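Local coordinates for tetratricopeptide TPR_2 repeat protein (Thermobaculum terrenum, PDB 5DJS) that is of unknown function but joins tetratricopeptide repeats to a GT-B-type fold of glycosyl transferase family 41 and holds uridine-5'-diphosphate, at residues A[169-173]-A[244-250]; A[182-186]-A[210-215]; A[194-200]-A[215-221]; A[262-267]-A[278-283]. The protein carries 1 engineered substitution. All coordinates share one frame. Residue numbers count along the deposited sequence, not the author numbering.

Contact 1: A[169-173]-A[244-250]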
# COMPACT_ATOMS: atom_id res chain seq x y z
N SER A 169 -5.94 -7.96 -8.83
CA SER A 169 -4.79 -7.22 -8.30
C SER A 169 -3.54 -7.46 -9.09
O SER A 169 -3.35 -8.53 -9.67
CB SER A 169 -4.51 -7.63 -6.86
OG SER A 169 -3.56 -6.77 -6.27
N GLY A 170 -2.67 -6.45 -9.10
CA GLY A 170 -1.33 -6.57 -9.67
C GLY A 170 -0.24 -6.69 -8.63
O GLY A 170 0.94 -6.52 -8.95
N GLU A 171 -0.61 -6.97 -7.38
CA GLU A 171 0.38 -7.34 -6.37
C GLU A 171 -0.03 -8.61 -5.58
O GLU A 171 0.05 -8.66 -4.35
CB GLU A 171 0.75 -6.13 -5.51
CG GLU A 171 -0.44 -5.40 -4.93
CD GLU A 171 -0.92 -4.23 -5.77
OE1 GLU A 171 -0.42 -4.00 -6.89
OE2 GLU A 171 -1.83 -3.51 -5.28
N LEU A 172 -0.44 -9.62 -6.35
CA LEU A 172 -0.61 -10.99 -5.87
C LEU A 172 0.76 -11.65 -5.83
O LEU A 172 1.13 -12.34 -6.76
CB LEU A 172 -1.54 -11.79 -6.81
CG LEU A 172 -2.98 -11.29 -6.97
CD1 LEU A 172 -3.80 -12.28 -7.77
CD2 LEU A 172 -3.64 -11.04 -5.62
N ARG A 173 1.51 -11.39 -4.75
CA ARG A 173 2.88 -11.89 -4.54
C ARG A 173 3.31 -11.55 -3.10
O ARG A 173 2.47 -11.08 -2.32
CB ARG A 173 3.87 -11.29 -5.56
CG ARG A 173 4.09 -9.79 -5.42
CD ARG A 173 5.16 -9.27 -6.37
NE ARG A 173 5.14 -7.81 -6.39
CZ ARG A 173 4.28 -7.06 -7.08
NH1 ARG A 173 3.37 -7.61 -7.89
NH2 ARG A 173 4.35 -5.75 -6.98
N LEU A 244 -8.43 -5.38 -5.24
CA LEU A 244 -7.45 -5.49 -4.17
C LEU A 244 -6.35 -4.44 -4.25
O LEU A 244 -5.72 -4.17 -3.23
CB LEU A 244 -6.81 -6.89 -4.18
CG LEU A 244 -7.30 -7.98 -3.21
CD1 LEU A 244 -8.75 -7.85 -2.77
CD2 LEU A 244 -7.06 -9.32 -3.87
N SER A 245 -6.10 -3.86 -5.43
CA SER A 245 -4.97 -2.95 -5.62
C SER A 245 -5.22 -1.49 -5.27
O SER A 245 -4.36 -0.85 -4.67
CB SER A 245 -4.42 -3.05 -7.04
OG SER A 245 -3.72 -4.28 -7.22
N TRP A 246 -6.38 -0.96 -5.68
CA TRP A 246 -6.75 0.47 -5.50
C TRP A 246 -5.74 1.34 -6.28
O TRP A 246 -4.87 0.84 -7.02
CB TRP A 246 -6.89 0.82 -4.00
CG TRP A 246 -7.44 2.20 -3.60
CD1 TRP A 246 -8.75 2.59 -3.51
CD2 TRP A 246 -6.66 3.33 -3.18
NE1 TRP A 246 -8.81 3.91 -3.10
CE2 TRP A 246 -7.54 4.38 -2.89
CE3 TRP A 246 -5.29 3.55 -3.07
CZ2 TRP A 246 -7.08 5.65 -2.47
CZ3 TRP A 246 -4.83 4.80 -2.65
CH2 TRP A 246 -5.72 5.83 -2.36
N HIS A 247 -5.88 2.64 -6.16
CA HIS A 247 -4.92 3.59 -6.68
C HIS A 247 -3.43 3.37 -6.32
O HIS A 247 -2.58 3.85 -7.06
CB HIS A 247 -5.34 4.99 -6.28
CG HIS A 247 -6.55 5.48 -7.01
ND1 HIS A 247 -7.81 5.42 -6.48
CD2 HIS A 247 -6.67 6.05 -8.23
CE1 HIS A 247 -8.67 5.94 -7.34
NE2 HIS A 247 -8.00 6.33 -8.41
N LEU A 248 -3.13 2.62 -5.26
CA LEU A 248 -1.76 2.41 -4.79
C LEU A 248 -1.02 1.38 -5.61
O LEU A 248 0.19 1.28 -5.51
CB LEU A 248 -1.72 1.90 -3.34
CG LEU A 248 -2.12 2.79 -2.17
CD1 LEU A 248 -2.35 2.01 -0.89
CD2 LEU A 248 -1.12 3.91 -1.96
N GLY A 249 -1.73 0.57 -6.39
CA GLY A 249 -1.11 -0.58 -7.04
C GLY A 249 -1.44 -0.66 -8.49
O GLY A 249 -2.11 0.21 -9.03
N MET A 250 -0.99 -1.73 -9.13
CA MET A 250 -1.29 -1.98 -10.53
C MET A 250 -2.74 -2.47 -10.66
O MET A 250 -3.00 -3.64 -10.93
CB MET A 250 -0.28 -2.96 -11.11
CG MET A 250 1.14 -2.44 -11.08
SD MET A 250 2.15 -3.22 -12.36
CE MET A 250 1.52 -2.37 -13.82
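Two loops meet here through a small polar cluster. S169 takes the t rotamer, which directs its OG to S245 OG at 2.7 Å, a hydrogen bond in which either hydroxyl may be the donor. S169 OG also accepts from E171 N at 3.2 Å, forming an ST turn. E171 has a p chi1 and a chi2 of -93°, between the usual wells. This bend folds the carboxylate back over the 244-250 loop. There OE1 accepts from M250 N at 3.2 Å. E171 OE2 lies 2.8 Å from S245 OG, a weak hydrogen bond at best, since S169 OG is within reach of the same proton. M250 is held by its backbone, while its side chain (m, t, p) leads away from the contact. The two glycines leave room for this fit. A CB on G170 would clash with M250 CB, and one on G249 would clash with E171 OE2. On the apolar side, L244 CB packs 3.6 Å from S169 CB, and L172 CD2 lies 4.2 Å from L244 CD2. R173 extends back over its own loop, where NH1 bonds G170 O at 2.9 Å. The loops follow strands 163-169 and 240-243, neighbours in a parallel sheet. L172 and L244 both rest on L181 of helix 176-187, while W246, H247 and L248 touch helix 111-120.

Contact 2: A[182-186]-A[210-215]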
# COMPACT_ATOMS: atom_id res chain seq x y z
N GLU A 182 -3.94 -14.44 1.10
CA GLU A 182 -3.69 -15.88 1.32
C GLU A 182 -4.62 -16.57 2.34
O GLU A 182 -5.25 -17.58 2.00
CB GLU A 182 -2.21 -16.14 1.68
CG GLU A 182 -1.90 -17.60 1.97
CD GLU A 182 -0.42 -17.93 1.96
OE1 GLU A 182 -0.10 -19.11 1.73
OE2 GLU A 182 0.41 -17.03 2.20
N PRO A 183 -4.72 -16.05 3.58
CA PRO A 183 -5.66 -16.67 4.52
C PRO A 183 -7.09 -16.69 4.01
O PRO A 183 -7.78 -17.72 4.14
CB PRO A 183 -5.56 -15.79 5.77
CG PRO A 183 -4.89 -14.53 5.33
CD PRO A 183 -3.99 -14.93 4.21
N VAL A 184 -7.53 -15.58 3.42
CA VAL A 184 -8.90 -15.43 2.91
C VAL A 184 -9.21 -16.44 1.80
O VAL A 184 -10.27 -17.07 1.81
CB VAL A 184 -9.19 -13.98 2.45
CG1 VAL A 184 -10.51 -13.87 1.69
CG2 VAL A 184 -9.22 -13.06 3.65
N ILE A 185 -8.30 -16.58 0.85
CA ILE A 185 -8.44 -17.54 -0.24
C ILE A 185 -8.49 -18.98 0.28
O ILE A 185 -9.33 -19.75 -0.17
CB ILE A 185 -7.31 -17.36 -1.29
CG1 ILE A 185 -7.66 -16.20 -2.20
CG2 ILE A 185 -7.12 -18.60 -2.14
CD1 ILE A 185 -6.58 -15.87 -3.21
N GLU A 186 -7.59 -19.34 1.20
CA GLU A 186 -7.58 -20.69 1.79
C GLU A 186 -8.89 -21.02 2.51
O GLU A 186 -9.45 -22.07 2.29
CB GLU A 186 -6.40 -20.87 2.76
CG GLU A 186 -6.26 -22.30 3.28
CD GLU A 186 -5.09 -22.49 4.23
OE1 GLU A 186 -4.33 -23.47 4.04
OE2 GLU A 186 -4.93 -21.67 5.16
N ARG A 210 1.48 -20.32 -4.28
CA ARG A 210 0.52 -20.70 -3.24
C ARG A 210 -0.90 -20.16 -3.52
O ARG A 210 -1.88 -20.90 -3.41
CB ARG A 210 1.00 -20.30 -1.84
CG ARG A 210 1.91 -21.33 -1.18
CD ARG A 210 2.38 -20.93 0.21
NE ARG A 210 3.64 -20.17 0.19
CZ ARG A 210 3.86 -18.98 0.76
NH1 ARG A 210 2.93 -18.33 1.47
NH2 ARG A 210 5.07 -18.43 0.64
N LEU A 211 -0.99 -18.89 -3.89
CA LEU A 211 -2.29 -18.28 -4.25
C LEU A 211 -2.95 -18.98 -5.44
O LEU A 211 -4.16 -19.18 -5.45
CB LEU A 211 -2.13 -16.77 -4.56
CG LEU A 211 -2.37 -15.69 -3.49
CD1 LEU A 211 -2.45 -16.19 -2.05
CD2 LEU A 211 -1.33 -14.58 -3.61
N ARG A 212 -2.14 -19.34 -6.44
CA ARG A 212 -2.63 -20.07 -7.61
C ARG A 212 -3.18 -21.44 -7.22
O ARG A 212 -4.25 -21.84 -7.69
CB ARG A 212 -1.51 -20.23 -8.66
CG ARG A 212 -1.99 -20.78 -9.99
CD ARG A 212 -0.87 -20.96 -11.01
NE ARG A 212 -0.14 -19.72 -11.31
CZ ARG A 212 1.07 -19.39 -10.83
NH1 ARG A 212 1.74 -20.17 -9.98
NH2 ARG A 212 1.62 -18.23 -11.20
N ALA A 213 -2.43 -22.16 -6.38
CA ALA A 213 -2.83 -23.49 -5.89
C ALA A 213 -4.10 -23.43 -5.03
O ALA A 213 -4.98 -24.28 -5.18
CB ALA A 213 -1.69 -24.13 -5.11
N LEU A 214 -4.19 -22.44 -4.15
CA LEU A 214 -5.38 -22.26 -3.30
C LEU A 214 -6.62 -21.74 -4.05
O LEU A 214 -7.75 -21.96 -3.61
CB LEU A 214 -5.08 -21.32 -2.13
CG LEU A 214 -4.41 -21.84 -0.85
CD1 LEU A 214 -3.24 -22.80 -1.08
CD2 LEU A 214 -3.95 -20.63 -0.03
N SER A 215 -6.42 -21.03 -5.16
CA SER A 215 -7.53 -20.58 -6.02
C SER A 215 -8.20 -21.74 -6.74
O SER A 215 -7.54 -22.73 -7.08
CB SER A 215 -7.05 -19.58 -7.09
OG SER A 215 -7.39 -18.25 -6.76
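I185 overlaps L211 and L214, its CB directed at the opposing helix. Its CG2 lies 3.4 Å from L214 CB, and its CD1 lies 4.2 Å from L211 CG. The two leucines sit one turn apart, so the isoleucine meets the same stripe of helix 210-214 twice. E182, about one turn before I185, adds a second point of contact. Its CA is 3.6 Å from L211 CD1, and its carboxylate forms a salt bridge with R210: E182 OE2 is 2.9 Å from R210 NH1, and NH1 also donates to OE1 at 3.1 Å. This charged pair lies beside the apolar strip. At the far end, E186 CB packs 3.7 Å from L214 CD2, but the E186 carboxylate is bonded to Q501. S215 is where the second helix leaves helical geometry; its N still bonds L211 O at 2.9 Å. The short axes come within 9.6 Å and cross at 18°, so the helices run nearly parallel. Beneath them, I185 and S215 both touch V195 and C197 of strand 193-199. On another side of helix 176-187, V184 meets F504 and L508 of helix 479-521. Neighbouring parallel helices packed on one face of a parallel sheet are characteristic of alternating beta-alpha units, as in the Rossmann-like domains of a GT-B fold.

Contact 3: A[194-200]-A[215-221]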
# COMPACT_ATOMS: atom_id res chain seq x y z
N GLU A 194 -16.91 -19.44 -4.74
CA GLU A 194 -15.87 -19.96 -5.62
C GLU A 194 -14.89 -18.85 -5.98
O GLU A 194 -15.30 -17.74 -6.29
CB GLU A 194 -16.48 -20.55 -6.89
CG GLU A 194 -15.46 -21.24 -7.77
CD GLU A 194 -16.07 -21.82 -9.01
OE1 GLU A 194 -17.23 -21.46 -9.35
OE2 GLU A 194 -15.37 -22.62 -9.68
N VAL A 195 -13.60 -19.18 -5.99
CA VAL A 195 -12.55 -18.17 -5.99
C VAL A 195 -11.77 -18.12 -7.32
O VAL A 195 -11.01 -19.04 -7.65
CB VAL A 195 -11.59 -18.37 -4.79
CG1 VAL A 195 -10.47 -17.34 -4.81
CG2 VAL A 195 -12.35 -18.27 -3.47
N TYR A 196 -11.98 -17.01 -8.03
CA TYR A 196 -11.21 -16.64 -9.22
C TYR A 196 -10.22 -15.56 -8.80
O TYR A 196 -10.56 -14.65 -8.06
CB TYR A 196 -12.15 -16.06 -10.30
CG TYR A 196 -13.06 -17.08 -10.98
CD1 TYR A 196 -14.07 -17.73 -10.27
CD2 TYR A 196 -12.92 -17.37 -12.34
CE1 TYR A 196 -14.90 -18.65 -10.88
CE2 TYR A 196 -13.75 -18.30 -12.96
CZ TYR A 196 -14.74 -18.94 -12.22
OH TYR A 196 -15.58 -19.86 -12.81
N CYS A 197 -8.98 -15.67 -9.27
CA CYS A 197 -7.98 -14.60 -9.06
C CYS A 197 -7.58 -14.06 -10.41
O CYS A 197 -7.42 -14.82 -11.34
CB CYS A 197 -6.76 -15.14 -8.32
SG CYS A 197 -7.04 -15.26 -6.55
N TYR A 198 -7.43 -12.75 -10.52
CA TYR A 198 -6.93 -12.14 -11.74
C TYR A 198 -5.64 -11.38 -11.40
O TYR A 198 -5.68 -10.30 -10.79
CB TYR A 198 -8.01 -11.24 -12.31
CG TYR A 198 -9.29 -11.98 -12.68
CD1 TYR A 198 -9.47 -12.55 -13.94
CD2 TYR A 198 -10.33 -12.10 -11.76
CE1 TYR A 198 -10.65 -13.22 -14.27
CE2 TYR A 198 -11.51 -12.76 -12.07
CZ TYR A 198 -11.67 -13.32 -13.33
OH TYR A 198 -12.84 -13.97 -13.64
N SER A 199 -4.50 -11.99 -11.76
CA SER A 199 -3.15 -11.43 -11.48
C SER A 199 -2.75 -10.42 -12.55
O SER A 199 -2.52 -10.79 -13.71
CB SER A 199 -2.10 -12.55 -11.43
OG SER A 199 -0.77 -12.05 -11.30
N ASN A 200 -2.63 -9.17 -12.15
CA ASN A 200 -2.31 -8.07 -13.08
C ASN A 200 -0.82 -7.63 -13.10
O ASN A 200 -0.51 -6.46 -13.39
CB ASN A 200 -3.22 -6.87 -12.75
CG ASN A 200 -3.20 -5.80 -13.83
OD1 ASN A 200 -3.45 -4.63 -13.55
ND2 ASN A 200 -2.92 -6.19 -15.06
N SER A 215 -6.42 -21.03 -5.16
CA SER A 215 -7.53 -20.58 -6.02
C SER A 215 -8.20 -21.74 -6.74
O SER A 215 -7.54 -22.73 -7.08
CB SER A 215 -7.05 -19.58 -7.09
OG SER A 215 -7.39 -18.25 -6.76
N ASP A 216 -9.49 -21.59 -7.01
CA ASP A 216 -10.23 -22.53 -7.86
C ASP A 216 -9.88 -22.33 -9.33
O ASP A 216 -9.65 -23.31 -10.05
CB ASP A 216 -11.74 -22.39 -7.67
CG ASP A 216 -12.18 -22.77 -6.28
OD1 ASP A 216 -11.86 -23.88 -5.82
OD2 ASP A 216 -12.86 -21.96 -5.64
N ARG A 217 -9.83 -21.07 -9.77
CA ARG A 217 -9.39 -20.69 -11.13
C ARG A 217 -8.38 -19.54 -11.04
O ARG A 217 -8.48 -18.73 -10.12
CB ARG A 217 -10.58 -20.25 -11.98
CG ARG A 217 -11.79 -21.18 -11.96
CD ARG A 217 -11.53 -22.55 -12.59
NE ARG A 217 -12.76 -23.09 -13.18
CZ ARG A 217 -13.13 -22.98 -14.46
NH1 ARG A 217 -12.35 -22.38 -15.37
NH2 ARG A 217 -14.29 -23.50 -14.85
N TRP A 218 -7.45 -19.45 -12.00
CA TRP A 218 -6.36 -18.45 -11.95
C TRP A 218 -6.39 -17.23 -12.89
O TRP A 218 -6.51 -16.13 -12.39
CB TRP A 218 -5.00 -19.12 -12.04
CG TRP A 218 -3.87 -18.15 -11.77
CD1 TRP A 218 -2.89 -17.77 -12.65
CD2 TRP A 218 -3.63 -17.42 -10.56
NE1 TRP A 218 -2.04 -16.86 -12.05
CE2 TRP A 218 -2.48 -16.63 -10.77
CE3 TRP A 218 -4.27 -17.37 -9.32
CZ2 TRP A 218 -1.96 -15.79 -9.79
CZ3 TRP A 218 -3.75 -16.53 -8.33
CH2 TRP A 218 -2.61 -15.75 -8.58
N ARG A 219 -6.22 -17.38 -14.20
CA ARG A 219 -6.19 -16.19 -15.13
C ARG A 219 -5.07 -15.13 -14.93
O ARG A 219 -5.13 -14.30 -14.01
CB ARG A 219 -7.56 -15.46 -15.19
CG ARG A 219 -8.69 -16.30 -15.76
CD ARG A 219 -9.73 -16.72 -14.72
NE ARG A 219 -10.72 -17.59 -15.34
CZ ARG A 219 -10.51 -18.85 -15.73
NH1 ARG A 219 -9.33 -19.45 -15.55
NH2 ARG A 219 -11.50 -19.52 -16.30
N ASP A 220 -4.06 -15.17 -15.82
CA ASP A 220 -3.05 -14.11 -15.96
C ASP A 220 -3.52 -12.99 -16.90
O ASP A 220 -3.67 -13.20 -18.10
CB ASP A 220 -1.73 -14.68 -16.49
CG ASP A 220 -1.06 -15.61 -15.50
OD1 ASP A 220 -1.21 -15.40 -14.27
OD2 ASP A 220 -0.39 -16.56 -15.95
N VAL A 221 -3.66 -11.79 -16.34
CA VAL A 221 -4.43 -10.71 -16.94
C VAL A 221 -3.61 -9.55 -17.53
O VAL A 221 -4.11 -8.84 -18.41
CB VAL A 221 -5.47 -10.22 -15.90
CG1 VAL A 221 -6.17 -8.93 -16.31
CG2 VAL A 221 -6.50 -11.32 -15.69
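C197, V221 and S199 lose the most surface here. C197 N donates to R217 O at 3.2 Å. Its CB packs 3.3 Å from W218 CZ3, and its SG lies obliquely to the indole, 5.1 Å from the centroid of the six-membered ring. S199 uses its backbone both ways: N donates to R219 O at 3.3 Å, and O accepts from V221 N at 3.0 Å. Its CB also rests 3.6 Å from W218 CZ2. V221 places CG2 3.7 Å from Y198 CD1, at the edge of the tyrosine ring. At the other end, R217 N bonds V195 O at 3.2 Å, and D216 OD2 accepts from V195 N at 2.9 Å. R217 CG makes a CH-pi contact over the Y196 face. Y198 OH and R219 NE share D236 of helix 226-236. The two segments run in parallel, bridged only at Y196-R217 and S199-D220. The 215-221 loop thus lines the outermost strand of the parallel sheet, an irregular edge to a Rossmann-like domain.

Contact 4: A[262-267]-A[278-283]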
# COMPACT_ATOMS: atom_id res chain seq x y z
N PRO A 262 -22.17 -7.46 -11.24
CA PRO A 262 -23.22 -6.70 -10.54
C PRO A 262 -22.90 -6.22 -9.11
O PRO A 262 -23.59 -5.35 -8.58
CB PRO A 262 -24.36 -7.71 -10.45
CG PRO A 262 -23.68 -9.04 -10.42
CD PRO A 262 -22.50 -8.90 -11.32
N VAL A 263 -21.90 -6.83 -8.48
CA VAL A 263 -21.40 -6.38 -7.19
C VAL A 263 -19.90 -6.14 -7.33
O VAL A 263 -19.14 -7.05 -7.64
CB VAL A 263 -21.67 -7.41 -6.08
CG1 VAL A 263 -21.04 -6.98 -4.77
CG2 VAL A 263 -23.17 -7.61 -5.90
N GLN A 264 -19.48 -4.90 -7.11
CA GLN A 264 -18.08 -4.53 -7.25
C GLN A 264 -17.60 -3.82 -5.99
O GLN A 264 -18.22 -2.84 -5.53
CB GLN A 264 -17.90 -3.67 -8.50
CG GLN A 264 -18.31 -4.42 -9.76
CD GLN A 264 -17.79 -3.80 -11.03
OE1 GLN A 264 -17.28 -4.50 -11.91
NE2 GLN A 264 -17.91 -2.47 -11.16
N VAL A 265 -16.48 -4.32 -5.47
CA VAL A 265 -15.99 -4.03 -4.12
C VAL A 265 -14.51 -3.65 -4.15
O VAL A 265 -13.71 -4.30 -4.84
CB VAL A 265 -16.10 -5.28 -3.22
CG1 VAL A 265 -15.58 -5.01 -1.82
CG2 VAL A 265 -17.53 -5.80 -3.16
N THR A 266 -14.14 -2.63 -3.38
CA THR A 266 -12.72 -2.31 -3.15
C THR A 266 -12.37 -2.62 -1.68
O THR A 266 -13.10 -2.23 -0.77
CB THR A 266 -12.36 -0.86 -3.59
OG1 THR A 266 -10.93 -0.73 -3.69
CG2 THR A 266 -12.92 0.22 -2.65
N TRP A 267 -11.28 -3.34 -1.47
CA TRP A 267 -10.91 -3.84 -0.14
C TRP A 267 -9.40 -4.12 -0.05
O TRP A 267 -8.77 -4.48 -1.06
CB TRP A 267 -11.69 -5.13 0.19
CG TRP A 267 -11.18 -5.85 1.42
CD1 TRP A 267 -11.30 -5.44 2.72
CD2 TRP A 267 -10.47 -7.09 1.45
NE1 TRP A 267 -10.70 -6.35 3.56
CE2 TRP A 267 -10.18 -7.37 2.81
CE3 TRP A 267 -10.05 -7.99 0.47
CZ2 TRP A 267 -9.49 -8.51 3.20
CZ3 TRP A 267 -9.35 -9.13 0.86
CH2 TRP A 267 -9.08 -9.38 2.22
N ALA A 278 -18.95 3.32 -10.50
CA ALA A 278 -18.90 1.88 -10.76
C ALA A 278 -18.52 0.98 -9.57
O ALA A 278 -18.82 -0.22 -9.58
CB ALA A 278 -17.97 1.58 -11.92
N MET A 279 -17.85 1.55 -8.56
CA MET A 279 -17.53 0.79 -7.35
C MET A 279 -18.70 0.91 -6.36
O MET A 279 -19.06 2.00 -5.92
CB MET A 279 -16.23 1.28 -6.74
CG MET A 279 -15.58 0.30 -5.78
SD MET A 279 -14.97 -1.23 -6.53
CE MET A 279 -13.68 -0.63 -7.63
N ASP A 280 -19.29 -0.23 -6.03
CA ASP A 280 -20.52 -0.26 -5.23
C ASP A 280 -20.17 -0.19 -3.76
O ASP A 280 -20.76 0.61 -3.04
CB ASP A 280 -21.33 -1.55 -5.50
CG ASP A 280 -21.62 -1.79 -6.99
OD1 ASP A 280 -22.22 -0.90 -7.63
OD2 ASP A 280 -21.23 -2.87 -7.49
N TYR A 281 -19.22 -1.02 -3.34
CA TYR A 281 -18.84 -1.15 -1.92
C TYR A 281 -17.35 -0.94 -1.64
O TYR A 281 -16.50 -1.27 -2.46
CB TYR A 281 -19.26 -2.52 -1.40
CG TYR A 281 -20.75 -2.71 -1.47
CD1 TYR A 281 -21.58 -2.20 -0.46
CD2 TYR A 281 -21.35 -3.36 -2.54
CE1 TYR A 281 -22.95 -2.36 -0.51
CE2 TYR A 281 -22.72 -3.52 -2.61
CZ TYR A 281 -23.52 -3.02 -1.59
OH TYR A 281 -24.87 -3.17 -1.64
N LEU A 282 -17.06 -0.38 -0.48
CA LEU A 282 -15.73 -0.37 0.10
C LEU A 282 -15.82 -1.07 1.46
O LEU A 282 -16.59 -0.63 2.32
CB LEU A 282 -15.23 1.07 0.25
CG LEU A 282 -13.79 1.26 0.74
CD1 LEU A 282 -13.15 2.52 0.16
CD2 LEU A 282 -13.71 1.30 2.26
N VAL A 283 -15.07 -2.16 1.64
CA VAL A 283 -15.10 -2.95 2.90
C VAL A 283 -14.06 -2.46 3.94
O VAL A 283 -12.86 -2.72 3.81
CB VAL A 283 -14.85 -4.45 2.61
CG1 VAL A 283 -14.85 -5.27 3.89
CG2 VAL A 283 -15.90 -4.99 1.66
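M279 wedges its sulfur against the backbone of strand 263-266. Its SD lies 3.4 Å from V265 C and 3.5 Å from T266 N, filling the hollow beside the T266 side chain. V283 fits between V265 and W267: its CG2 is 3.5 Å from V265 CG1, and its CB is 3.7 Å from W267 CD1. On the face carrying V265 and Y281, M515 of helix 479-521 covers V263, V265, Y281 and V283. On the other face, T266 CG2 meets L282 CD1 at 3.6 Å. The strands are parallel neighbours, their short axes at 40°. Q264 O accepts from Y281 N at 3.0 Å, T266 N donates to Y281 O at 2.9 Å, and V283 N donates to T266 O at 3.1 Å. Side chains extend this ladder: D280 OD2 accepts from Q264 N at 2.7 Å, and Q264 NE2 donates to A278 O at 2.9 Å. The chemistry is mixed: apolar packing lies beside a buried backbone ladder, continued just before strand 281-283 by the D280 carboxylate and Q264 amide.

All four contacts lie in one Rossmann-like domain, in or around its parallel sheet. Contacts 1 and 4 are buried; contacts 2 and 3 are only partly so. Contact 4 pairs two inner strands by backbone bonds, and contact 3 lines the edge strand more irregularly. Contact 1 relies on side-chain hydroxyls and a carboxylate where loops leave the sheet. Contact 2 joins helices through isoleucine-leucine packing and a salt bridge. Contacts 2 and 3 share S215, and I185 packs on C197. Contact 1 meets contact 3 where S169 pairs with Y198 and N200. W267 of contact 4 touches L244 of contact 1 and V184 of contact 2, while contacts 3 and 4 do not touch.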